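Side-chain contacts in MHC class I protein (Ginglymostoma cirratum, PDB 6LUP), which probably presents short peptides at the cell surface to T cells, as classical MHC class I molecules do, in a groove walled by two helices: residues 128-133 and 142-147; 252-257 and 261-266. All coordinates share one frame; numbering follows the deposited sequence.

Contact 1. Residues 128-133 and 142-147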
ATOM      1  N   MET A 128      19.526 -13.069  16.619  1.00 60.10           N
ATOM      2  CA  MET A 128      20.194 -13.398  15.349  1.00 58.14           C
ATOM      3  C   MET A 128      19.928 -14.833  14.899  1.00 58.22           C
ATOM      4  O   MET A 128      20.843 -15.569  14.518  1.00 58.02           O
ATOM      5  CB  MET A 128      21.691 -13.064  15.379  1.00 57.93           C
ATOM      6  CG  MET A 128      21.998 -11.591  15.146  1.00 56.84           C
ATOM      7  SD  MET A 128      21.152 -10.880  13.714  1.00 55.22           S
ATOM      8  CE  MET A 128      21.826 -11.859  12.374  1.00 53.84           C
ATOM      9  N   VAL A 129      18.654 -15.207  14.942  1.00 58.15           N
ATOM     10  CA  VAL A 129      18.198 -16.530  14.532  1.00 58.67           C
ATOM     11  C   VAL A 129      16.952 -16.372  13.655  1.00 57.25           C
ATOM     12  O   VAL A 129      16.180 -15.422  13.821  1.00 56.40           O
ATOM     13  CB  VAL A 129      17.946 -17.444  15.769  1.00 60.99           C
ATOM     14  CG1 VAL A 129      16.668 -17.057  16.508  1.00 61.31           C
ATOM     15  CG2 VAL A 129      17.921 -18.913  15.380  1.00 61.82           C
ATOM     16  N   TRP A 130      16.774 -17.286  12.706  1.00 57.08           N
ATOM     17  CA  TRP A 130      15.599 -17.272  11.838  1.00 56.55           C
ATOM     18  C   TRP A 130      14.461 -18.076  12.450  1.00 58.38           C
ATOM     19  O   TRP A 130      14.679 -19.155  13.002  1.00 59.83           O
ATOM     20  CB  TRP A 130      15.944 -17.817  10.453  1.00 55.61           C
ATOM     21  CG  TRP A 130      16.925 -16.962   9.713  1.00 54.39           C
ATOM     22  CD1 TRP A 130      18.284 -17.067   9.742  1.00 54.21           C
ATOM     23  CD2 TRP A 130      16.624 -15.865   8.836  1.00 52.66           C
ATOM     24  NE1 TRP A 130      18.852 -16.109   8.936  1.00 52.69           N
ATOM     25  CE2 TRP A 130      17.857 -15.356   8.369  1.00 51.83           C
ATOM     26  CE3 TRP A 130      15.435 -15.267   8.396  1.00 51.70           C
ATOM     27  CZ2 TRP A 130      17.935 -14.273   7.485  1.00 50.05           C
ATOM     28  CZ3 TRP A 130      15.515 -14.188   7.515  1.00 50.01           C
ATOM     29  CH2 TRP A 130      16.757 -13.705   7.070  1.00 49.15           C
ATOM     30  N   VAL A 131      13.248 -17.539  12.357  1.00 58.61           N
ATOM     31  CA  VAL A 131      12.066 -18.216  12.889  1.00 60.14           C
ATOM     32  C   VAL A 131      11.096 -18.616  11.775  1.00 60.05           C
ATOM     33  O   VAL A 131      10.916 -17.886  10.798  1.00 58.60           O
ATOM     34  CB  VAL A 131      11.358 -17.390  13.998  1.00 60.33           C
ATOM     35  CG1 VAL A 131      12.347 -16.993  15.087  1.00 60.85           C
ATOM     36  CG2 VAL A 131      10.683 -16.153  13.433  1.00 59.19           C
ATOM     37  N   THR A 132      10.503 -19.795  11.922  1.00 62.14           N
ATOM     38  CA  THR A 132       9.542 -20.317  10.954  1.00 63.30           C
ATOM     39  C   THR A 132       8.410 -21.058  11.671  1.00 66.05           C
ATOM     40  O   THR A 132       8.665 -21.966  12.467  1.00 67.75           O
ATOM     41  CB  THR A 132      10.212 -21.233   9.902  1.00 63.58           C
ATOM     42  OG1 THR A 132       9.211 -21.825   9.064  1.00 64.15           O
ATOM     43  CG2 THR A 132      11.040 -22.342  10.564  1.00 65.01           C
ATOM     44  N   PRO A 133       7.152 -20.661  11.405  1.00 66.84           N
ATOM     45  CA  PRO A 133       6.017 -21.334  12.039  1.00 68.93           C
ATOM     46  C   PRO A 133       5.570 -22.607  11.306  1.00 70.81           C
ATOM     47  O   PRO A 133       4.617 -23.255  11.734  1.00 72.46           O
ATOM     48  CB  PRO A 133       4.919 -20.271  11.984  1.00 67.64           C
ATOM     49  CG  PRO A 133       5.232 -19.484  10.759  1.00 65.72           C
ATOM     50  CD  PRO A 133       6.727 -19.504  10.594  1.00 64.98           C
ATOM     51  N   ASN A 142      17.532 -24.086   9.123  1.00 69.15           N
ATOM     52  CA  ASN A 142      18.754 -24.773   9.518  1.00 70.57           C
ATOM     53  C   ASN A 142      19.953 -24.356   8.675  1.00 69.14           C
ATOM     54  O   ASN A 142      21.069 -24.258   9.190  1.00 70.03           O
ATOM     55  CB  ASN A 142      18.562 -26.292   9.487  1.00 72.80           C
ATOM     56  CG  ASN A 142      17.643 -26.794  10.592  1.00 74.63           C
ATOM     57  OD1 ASN A 142      17.247 -27.959  10.592  1.00 76.50           O
ATOM     58  ND2 ASN A 142      17.303 -25.921  11.540  1.00 73.92           N
ATOM     59  N   LYS A 143      19.715 -24.101   7.390  1.00 67.15           N
ATOM     60  CA  LYS A 143      20.757 -23.604   6.493  1.00 64.99           C
ATOM     61  C   LYS A 143      21.118 -22.158   6.819  1.00 62.81           C
ATOM     62  O   LYS A 143      22.296 -21.803   6.890  1.00 62.20           O
ATOM     63  CB  LYS A 143      20.314 -23.713   5.034  1.00 65.19           C
ATOM     64  CG  LYS A 143      20.222 -25.139   4.517  1.00 67.80           C
ATOM     65  CD  LYS A 143      19.470 -25.218   3.197  1.00 68.47           C
ATOM     66  CE  LYS A 143      20.360 -24.859   2.020  1.00 68.54           C
ATOM     67  NZ  LYS A 143      19.673 -25.139   0.729  1.00 70.19           N
ATOM     68  N   TRP A 144      20.093 -21.336   7.031  1.00 60.99           N
ATOM     69  CA  TRP A 144      20.267 -19.897   7.216  1.00 58.72           C
ATOM     70  C   TRP A 144      20.835 -19.516   8.579  1.00 59.73           C
ATOM     71  O   TRP A 144      21.516 -18.500   8.699  1.00 58.81           O
ATOM     72  CB  TRP A 144      18.951 -19.166   6.944  1.00 57.01           C
ATOM     73  CG  TRP A 144      18.633 -19.030   5.476  1.00 55.24           C
ATOM     74  CD1 TRP A 144      19.203 -19.718   4.440  1.00 54.92           C
ATOM     75  CD2 TRP A 144      17.655 -18.167   4.890  1.00 53.93           C
ATOM     76  NE1 TRP A 144      18.650 -19.329   3.246  1.00 53.69           N
ATOM     77  CE2 TRP A 144      17.695 -18.378   3.492  1.00 53.48           C
ATOM     78  CE3 TRP A 144      16.749 -17.233   5.407  1.00 53.28           C
ATOM     79  CZ2 TRP A 144      16.866 -17.686   2.605  1.00 52.63           C
ATOM     80  CZ3 TRP A 144      15.922 -16.548   4.526  1.00 52.26           C
ATOM     81  CH2 TRP A 144      15.987 -16.780   3.140  1.00 52.12           C
ATOM     82  N   ASP A 145      20.559 -20.326   9.599  1.00 62.22           N
ATOM     83  CA  ASP A 145      21.124 -20.101  10.934  1.00 64.09           C
ATOM     84  C   ASP A 145      22.630 -20.349  10.952  1.00 64.76           C
ATOM     85  O   ASP A 145      23.366 -19.681  11.680  1.00 64.65           O
ATOM     86  CB  ASP A 145      20.431 -20.976  11.984  1.00 66.13           C
ATOM     87  CG  ASP A 145      19.033 -20.483  12.338  1.00 66.64           C
ATOM     88  OD1 ASP A 145      18.760 -19.267  12.227  1.00 65.30           O
ATOM     89  OD2 ASP A 145      18.203 -21.325  12.741  1.00 68.64           O
ATOM     90  N   ARG A 146      23.071 -21.313  10.143  1.00 65.77           N
ATOM     91  CA  ARG A 146      24.489 -21.635   9.975  1.00 66.44           C
ATOM     92  C   ARG A 146      25.250 -20.528   9.249  1.00 63.91           C
ATOM     93  O   ARG A 146      26.410 -20.259   9.569  1.00 64.29           O
ATOM     94  CB  ARG A 146      24.652 -22.954   9.204  1.00 68.91           C
ATOM     95  CG  ARG A 146      24.942 -24.184  10.056  1.00 73.23           C
ATOM     96  CD  ARG A 146      23.814 -24.502  11.027  1.00 76.35           C
ATOM     97  NE  ARG A 146      24.079 -25.716  11.798  1.00 81.01           N
ATOM     98  CZ  ARG A 146      23.338 -26.822  11.755  1.00 83.16           C
ATOM     99  NH1 ARG A 146      22.256 -26.884  10.984  1.00 83.17           N
ATOM    100  NH2 ARG A 146      23.673 -27.869  12.498  1.00 85.48           N
ATOM    101  N   ASP A 147      24.589 -19.896   8.279  1.00 60.57           N
ATOM    102  CA  ASP A 147      25.232 -18.933   7.389  1.00 57.41           C
ATOM    103  C   ASP A 147      25.531 -17.602   8.081  1.00 56.16           C
ATOM    104  O   ASP A 147      24.694 -16.700   8.113  1.00 55.36           O
ATOM    105  CB  ASP A 147      24.383 -18.720   6.129  1.00 55.69           C
ATOM    106  CG  ASP A 147      25.202 -18.256   4.937  1.00 54.12           C
ATOM    107  OD1 ASP A 147      26.178 -17.489   5.123  1.00 53.58           O
ATOM    108  OD2 ASP A 147      24.854 -18.654   3.805  1.00 53.22           O
TER
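Val129 and Asp145, with CA atoms 5.9 Å apart, mark where strand 129-131 runs past the helical segment 142-146, nearly antiparallel at 159° and with axes 7.7 Å apart. The strand is the outermost of its sheet on this side, so the backbone N of Trp130 turns away from its sheet neighbour, strand 118-124, and is met by a side chain instead. Asp145 OD1 accepts from Trp130 N at 2.8 Å through its syn lone pair, and the bond is almost straight, at 176°. The same oxygen lies at the edge of the indole, 3.4 Å from Trp130 CD1, while Val129 CG2, anti to the backbone N, packs against the carboxylate. Lys141 ties the other carboxylate oxygen to the strand: its NZ makes a salt bridge with Asp145 OD2 and a hydrogen bond to Trp130 O.

Next to this polar group two indoles meet, the edge of Trp144 toward the face of Trp130. Trp144 CE3 stands 3.5 Å above the Trp130 plane, over the ring centre; the six-membered rings have centroids 4.8 Å apart and planes inclined at 66°. Nearer the helix backbone, Trp144 CB makes a CH-pi contact with the five-membered ring, 3.8 Å from its centroid. One face of Trp130 thus carries both the root and the edge of Trp144, while Asn151, from helix 148-172, accepts from Trp130 NE1.

Trp144 NE1 donates to the backbone of the bound peptide, and Lys143 NZ pairs with the peptide backbone too, presumably at its C-terminal carboxylate. Trp130 is therefore a second-shell residue: buried and bonded through both nitrogens, it packs behind a peptide-binding tryptophan, consistent with the lysine-tryptophan end of class I grooves.

Contact 2. Residues 252-257 and 261-266; sequences CVVDHD and QQLVVF
Four backbone hydrogen bonds join strands 252-255 and 263-266, and they fall in two reciprocal pairs. Cys252 N donates to Val265 O at 2.9 Å while Cys252 O accepts from Val265 N; two residues on, Val254 N reaches Leu263 O at 2.7 Å and Val254 O takes Leu263 N at 3.1 Å. Between them Val253 and Val264 form a non-hydrogen-bonded pair, their CA atoms only 4.5 Å apart, and here CA-H groups meet oxygens already in use: Val264 CA lies 3.3 Å from Cys252 O, and Val253 CA approaches Leu263 O likewise. The backbones of Val253 and Asp255 bond on the far side to Asn210 and Glu208 of strand 208-213. Beyond the strand, His256 NE2 is hydrogen-bonded to Tyr203 O.

Side chains alternate in the same rhythm. Cys252, Val254, Leu263 and Val265 share one face, where Val265 CG1, set between its own N and carbonyl carbon (chi1 44°), comes 3.7 Å from Cys252 CB. On the other, Val253 CG2 packs against Val264 CG1 at 3.7 Å and touches Gln262 CG. Asp255 ends beside the Gln262 side chain.

Cys252 SG is disulfide-bonded to Cys197 on strand 194-202 of the opposite sheet, and Phe186 and Val184 of strand 183-189 pack on the same face: the F-G hairpin of an immunoglobulin C1-set domain, with its intersheet B-F disulfide.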
ATOM      1  N   CYS A 252     -17.247  17.752  13.545  1.00 65.42           N
ATOM      2  CA  CYS A 252     -16.310  16.727  13.125  1.00 62.66           C
ATOM      3  C   CYS A 252     -14.899  17.132  13.551  1.00 61.79           C
ATOM      4  O   CYS A 252     -14.453  18.247  13.273  1.00 61.39           O
ATOM      5  CB  CYS A 252     -16.376  16.532  11.614  1.00 61.72           C
ATOM      6  SG  CYS A 252     -15.205  15.302  11.012  1.00 61.09           S
ATOM      7  N   VAL A 253     -14.212  16.223  14.239  1.00 60.59           N
ATOM      8  CA  VAL A 253     -12.873  16.495  14.756  1.00 59.97           C
ATOM      9  C   VAL A 253     -11.824  15.608  14.071  1.00 58.54           C
ATOM     10  O   VAL A 253     -11.990  14.390  13.975  1.00 58.00           O
ATOM     11  CB  VAL A 253     -12.820  16.379  16.301  1.00 60.74           C
ATOM     12  CG1 VAL A 253     -13.000  14.941  16.759  1.00 61.42           C
ATOM     13  CG2 VAL A 253     -11.515  16.936  16.842  1.00 61.69           C
ATOM     14  N   VAL A 254     -10.753  16.234  13.585  1.00 57.41           N
ATOM     15  CA  VAL A 254      -9.730  15.523  12.824  1.00 55.99           C
ATOM     16  C   VAL A 254      -8.338  15.676  13.440  1.00 56.48           C
ATOM     17  O   VAL A 254      -7.909  16.784  13.772  1.00 56.69           O
ATOM     18  CB  VAL A 254      -9.695  15.984  11.351  1.00 55.22           C
ATOM     19  CG1 VAL A 254      -8.717  15.140  10.547  1.00 54.23           C
ATOM     20  CG2 VAL A 254     -11.079  15.910  10.727  1.00 55.23           C
ATOM     21  N   ASP A 255      -7.649  14.546  13.591  1.00 56.75           N
ATOM     22  CA  ASP A 255      -6.247  14.519  13.998  1.00 56.94           C
ATOM     23  C   ASP A 255      -5.371  13.912  12.913  1.00 55.77           C
ATOM     24  O   ASP A 255      -5.562  12.767  12.500  1.00 54.66           O
ATOM     25  CB  ASP A 255      -6.065  13.761  15.312  1.00 58.63           C
ATOM     26  CG  ASP A 255      -6.362  14.620  16.519  1.00 60.98           C
ATOM     27  OD1 ASP A 255      -5.499  15.450  16.886  1.00 62.24           O
ATOM     28  OD2 ASP A 255      -7.457  14.464  17.100  1.00 61.58           O
ATOM     29  N   HIS A 256      -4.413  14.710  12.456  1.00 56.04           N
ATOM     30  CA  HIS A 256      -3.460  14.330  11.430  1.00 55.06           C
ATOM     31  C   HIS A 256      -2.183  15.090  11.748  1.00 56.02           C
ATOM     32  O   HIS A 256      -2.234  16.266  12.115  1.00 57.09           O
ATOM     33  CB  HIS A 256      -3.996  14.719  10.047  1.00 54.37           C
ATOM     34  CG  HIS A 256      -3.096  14.339   8.910  1.00 53.48           C
ATOM     35  ND1 HIS A 256      -3.151  13.106   8.296  1.00 52.39           N
ATOM     36  CD2 HIS A 256      -2.132  15.037   8.264  1.00 53.01           C
ATOM     37  CE1 HIS A 256      -2.253  13.059   7.328  1.00 51.25           C
ATOM     38  NE2 HIS A 256      -1.622  14.217   7.288  1.00 51.96           N
ATOM     39  N   ASP A 257      -1.040  14.428  11.621  1.00 56.12           N
ATOM     40  CA  ASP A 257       0.229  15.065  11.971  1.00 57.18           C
ATOM     41  C   ASP A 257       0.687  16.121  10.948  1.00 56.70           C
ATOM     42  O   ASP A 257       1.771  16.694  11.063  1.00 56.99           O
ATOM     43  CB  ASP A 257       1.312  14.022  12.273  1.00 57.37           C
ATOM     44  CG  ASP A 257       1.660  13.171  11.079  1.00 57.01           C
ATOM     45  OD1 ASP A 257       1.384  13.595   9.934  1.00 57.62           O
ATOM     46  OD2 ASP A 257       2.211  12.069  11.287  1.00 56.63           O
ATOM     47  N   GLN A 261      -2.453  20.754  15.188  1.00 66.03           N
ATOM     48  CA  GLN A 261      -3.441  21.206  16.146  1.00 67.02           C
ATOM     49  C   GLN A 261      -4.747  20.565  15.718  1.00 65.83           C
ATOM     50  O   GLN A 261      -5.038  20.477  14.524  1.00 65.34           O
ATOM     51  CB  GLN A 261      -3.571  22.730  16.129  1.00 69.30           C
ATOM     52  CG  GLN A 261      -4.101  23.324  17.427  1.00 71.84           C
ATOM     53  CD  GLN A 261      -3.063  23.342  18.538  1.00 73.60           C
ATOM     54  OE1 GLN A 261      -1.945  23.823  18.353  1.00 74.30           O
ATOM     55  NE2 GLN A 261      -3.435  22.823  19.706  1.00 74.72           N
ATOM     56  N   GLN A 262      -5.523  20.105  16.691  1.00 64.99           N
ATOM     57  CA  GLN A 262      -6.769  19.411  16.405  1.00 63.09           C
ATOM     58  C   GLN A 262      -7.689  20.301  15.579  1.00 62.12           C
ATOM     59  O   GLN A 262      -7.876  21.477  15.898  1.00 63.21           O
ATOM     60  CB  GLN A 262      -7.442  19.000  17.708  1.00 64.22           C
ATOM     61  CG  GLN A 262      -8.190  17.684  17.620  1.00 63.93           C
ATOM     62  CD  GLN A 262      -8.642  17.183  18.976  1.00 64.66           C
ATOM     63  OE1 GLN A 262      -8.230  16.112  19.416  1.00 64.67           O
ATOM     64  NE2 GLN A 262      -9.487  17.959  19.647  1.00 65.25           N
ATOM     65  N   LEU A 263      -8.238  19.745  14.505  1.00 60.12           N
ATOM     66  CA  LEU A 263      -9.117  20.506  13.627  1.00 59.97           C
ATOM     67  C   LEU A 263     -10.591  20.124  13.801  1.00 60.17           C
ATOM     68  O   LEU A 263     -10.962  18.954  13.676  1.00 58.80           O
ATOM     69  CB  LEU A 263      -8.666  20.375  12.170  1.00 58.77           C
ATOM     70  CG  LEU A 263      -9.514  21.067  11.102  1.00 59.01           C
ATOM     71  CD1 LEU A 263      -8.663  21.843  10.113  1.00 59.17           C
ATOM     72  CD2 LEU A 263     -10.381  20.050  10.385  1.00 58.27           C
ATOM     73  N   VAL A 264     -11.415  21.127  14.098  1.00 61.38           N
ATOM     74  CA  VAL A 264     -12.860  20.940  14.241  1.00 61.85           C
ATOM     75  C   VAL A 264     -13.629  21.688  13.161  1.00 62.19           C
ATOM     76  O   VAL A 264     -13.246  22.786  12.762  1.00 62.36           O
ATOM     77  CB  VAL A 264     -13.386  21.344  15.643  1.00 62.93           C
ATOM     78  CG1 VAL A 264     -13.071  20.266  16.667  1.00 62.65           C
ATOM     79  CG2 VAL A 264     -12.821  22.684  16.091  1.00 64.12           C
ATOM     80  N   VAL A 265     -14.709  21.077  12.690  1.00 62.92           N
ATOM     81  CA  VAL A 265     -15.568  21.678  11.671  1.00 65.27           C
ATOM     82  C   VAL A 265     -17.045  21.439  12.010  1.00 66.25           C
ATOM     83  O   VAL A 265     -17.451  20.307  12.282  1.00 65.93           O
ATOM     84  CB  VAL A 265     -15.204  21.181  10.245  1.00 64.78           C
ATOM     85  CG1 VAL A 265     -14.968  19.676  10.229  1.00 64.57           C
ATOM     86  CG2 VAL A 265     -16.261  21.583   9.223  1.00 65.43           C
ATOM     87  N   PHE A 266     -17.834  22.513  12.009  1.00 68.67           N
ATOM     88  CA  PHE A 266     -19.267  22.435  12.323  1.00 70.60           C
ATOM     89  C   PHE A 266     -20.120  22.341  11.058  1.00 73.03           C
ATOM     90  O   PHE A 266     -19.659  22.698   9.969  1.00 73.39           O
ATOM     91  CB  PHE A 266     -19.699  23.632  13.178  1.00 70.12           C
ATOM     92  CG  PHE A 266     -18.911  23.787  14.447  1.00 69.61           C
ATOM     93  CD1 PHE A 266     -19.124  22.931  15.525  1.00 69.01           C
ATOM     94  CD2 PHE A 266     -17.948  24.784  14.567  1.00 70.14           C
ATOM     95  CE1 PHE A 266     -18.393  23.065  16.695  1.00 69.02           C
ATOM     96  CE2 PHE A 266     -17.213  24.924  15.736  1.00 70.36           C
ATOM     97  CZ  PHE A 266     -17.437  24.063  16.802  1.00 69.87           C
TER

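Overall arrangement
Contacts 1 and 2 belong to different domains, on opposite sides of the chain's centre, with centres 47 Å apart and nearest atoms about 30 Å apart; they share no helix or strand. Each involves an outermost strand of its sheet. In contact 1 a helix serves that strand through a carboxylate and two buried indoles, with Val129 and Asp145 partly exposed, close to the bound peptide. In contact 2 the inner strand's Cys252, Val253 and Val254 are buried, Val264 and Gln262 exposed, and the face of Cys252 and Val265 turns toward the disulfide and strand 183-189. Contact 1 depends on side chains, contact 2 chiefly on main-chain bonds.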